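Local coordinates for protein putative trimethylamine methyltransferase (Rhizobium meliloti, PDB 4YYC) that probably acts as a methyltransferase of the trimethylamine methyltransferase family, at residues 195-198 with 199-203. Numbering follows the deposited sequence.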
loop_
_atom_site.group_PDB
_atom_site.type_symbol
_atom_site.label_atom_id
_atom_site.label_comp_id
_atom_site.label_asym_id
_atom_site.label_seq_id
_atom_site.Cartn_x
_atom_site.Cartn_y
_atom_site.Cartn_z
ATOM N N ASP A 195 4.455 34.851 12.071
ATOM C CA ASP A 195 5.057 34.643 10.727
ATOM C C ASP A 195 4.602 33.363 10.048
ATOM O O ASP A 195 4.481 33.331 8.811
ATOM C CB ASP A 195 6.578 34.707 10.833
ATOM C CG ASP A 195 7.043 36.058 11.268
ATOM O OD1 ASP A 195 6.959 37.044 10.474
ATOM O OD2 ASP A 195 7.429 36.197 12.439
HETATM N N MSE A 196 4.379 32.334 10.858
HETATM C CA MSE A 196 3.941 31.018 10.346
HETATM C C MSE A 196 2.542 31.221 9.784
HETATM O O MSE A 196 2.287 30.857 8.639
HETATM C CB MSE A 196 4.030 30.005 11.456
HETATM C CG MSE A 196 5.483 29.665 11.777
HETATM SE SE MSE A 196 5.652 28.916 13.613
HETATM C CE MSE A 196 5.105 27.172 13.108
ATOM N N VAL A 197 1.607 31.772 10.571
ATOM C CA VAL A 197 0.256 31.985 10.030
ATOM C C VAL A 197 0.295 32.920 8.801
ATOM O O VAL A 197 -0.336 32.668 7.765
ATOM C CB VAL A 197 -0.723 32.509 11.103
ATOM C CG1 VAL A 197 -2.049 32.942 10.483
ATOM C CG2 VAL A 197 -0.907 31.453 12.201
ATOM N N TYR A 198 1.041 34.004 8.906
ATOM C CA TYR A 198 1.154 34.941 7.795
ATOM C C TYR A 198 1.615 34.239 6.526
ATOM O O TYR A 198 1.116 34.526 5.427
ATOM C CB TYR A 198 2.115 36.071 8.117
ATOM C CG TYR A 198 2.260 37.065 6.964
ATOM C CD1 TYR A 198 1.279 38.033 6.725
ATOM C CD2 TYR A 198 3.330 37.014 6.111
ATOM C CE1 TYR A 198 1.414 38.964 5.685
ATOM C CE2 TYR A 198 3.470 37.902 5.054
ATOM C CZ TYR A 198 2.505 38.876 4.832
ATOM O OH TYR A 198 2.687 39.736 3.765
ATOM N N SER A 199 2.567 33.322 6.673
ATOM C CA SER A 199 3.112 32.597 5.500
ATOM C C SER A 199 2.032 31.806 4.764
ATOM O O SER A 199 1.991 31.786 3.541
ATOM C CB SER A 199 4.269 31.676 5.924
ATOM O OG SER A 199 5.319 32.463 6.407
ATOM N N HIS A 200 1.132 31.158 5.507
ATOM C CA HIS A 200 0.004 30.440 4.909
ATOM C C HIS A 200 -0.952 31.363 4.160
ATOM O O HIS A 200 -1.641 30.925 3.257
ATOM C CB HIS A 200 -0.757 29.636 5.963
ATOM C CG HIS A 200 0.013 28.452 6.492
ATOM N ND1 HIS A 200 0.296 27.353 5.711
ATOM C CD2 HIS A 200 0.558 28.197 7.703
ATOM C CE1 HIS A 200 0.976 26.476 6.420
ATOM N NE2 HIS A 200 1.143 26.958 7.635
ATOM N N ILE A 201 -0.993 32.633 4.538
ATOM C CA ILE A 201 -1.878 33.595 3.875
ATOM C C ILE A 201 -1.211 34.216 2.675
ATOM O O ILE A 201 -1.864 34.367 1.630
ATOM C CB ILE A 201 -2.374 34.666 4.875
ATOM C CG1 ILE A 201 -3.100 34.004 6.034
ATOM C CG2 ILE A 201 -3.246 35.684 4.154
ATOM C CD1 ILE A 201 -3.340 34.876 7.245
ATOM N N ARG A 202 0.056 34.595 2.839
ATOM C CA ARG A 202 0.793 35.338 1.794
ATOM C C ARG A 202 1.187 34.419 0.629
ATOM O O ARG A 202 1.127 34.832 -0.533
ATOM C CB ARG A 202 2.027 36.013 2.422
ATOM C CG ARG A 202 2.938 36.836 1.502
ATOM C CD ARG A 202 2.234 37.987 0.781
ATOM N NE ARG A 202 1.462 37.425 -0.297
ATOM C CZ ARG A 202 0.905 38.058 -1.306
ATOM N NH1 ARG A 202 1.073 39.366 -1.512
ATOM N NH2 ARG A 202 0.215 37.287 -2.146
ATOM N N TYR A 203 1.586 33.180 0.929
ATOM C CA TYR A 203 2.177 32.301 -0.072
ATOM C C TYR A 203 1.253 31.206 -0.539
ATOM O O TYR A 203 1.609 30.425 -1.440
ATOM C CB TYR A 203 3.489 31.731 0.432
ATOM C CG TYR A 203 4.510 32.815 0.711
ATOM C CD1 TYR A 203 5.145 33.464 -0.329
ATOM C CD2 TYR A 203 4.793 33.222 2.007
ATOM C CE1 TYR A 203 6.073 34.469 -0.073
ATOM C CE2 TYR A 203 5.704 34.236 2.288
ATOM C CZ TYR A 203 6.351 34.843 1.244
ATOM O OH TYR A 203 7.248 35.862 1.516
#
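Tyr198 and Arg202, one turn apart on helix 192-202, run side by side, an i to i+4 pair packed along one helix face with the arginine's aliphatic stem laid along the phenol ring. CB of Arg202 sits over one ring face in a CH-pi contact, 4.0 Å from the ring centroid, and CD continues to 3.5 Å from Tyr198 OH. With CG anti to the backbone N in both residues (chi1 180° each), the two chains leave the helix in the same direction. The guanidinium group, turned 89° from the ring plane, has passed beyond the phenol, and only the stem of Arg202 touches it. Tyr198 OH hydrogen-bonds Asp506 of helix 503-518; an alanine here would probably leave that carboxylate without its phenol partner and the stem of Arg202 without a surface to lie on.

The buried ring against this stem is tightly packed, and so is Ser199. Its OG turns back to donate to Asp195 O at 2.7 Å, the familiar intrahelical bond of a buried serine, while Ser199 N reaches the same oxygen from the opposite face of the carbonyl plane. Val197 CG1 meets Ile201 CD1 at 4.0 Å, and helix 215-229 packs against both residues. The looser side holds the Asp195 carboxylate, salt-bridged to Lys517, and the polar end of Arg202, modelled in two conformers.

Tyr198 O accepts from Arg202 N at 2.8 Å. Ile201 N is shared between Val197 O and Tyr198 O, a mix of i+4 and i+3 bonding consistent with a helix about to end at Arg202. The doubled acceptor at Asp195 O gives the buried Ser199 hydroxyl a partner within its own helix.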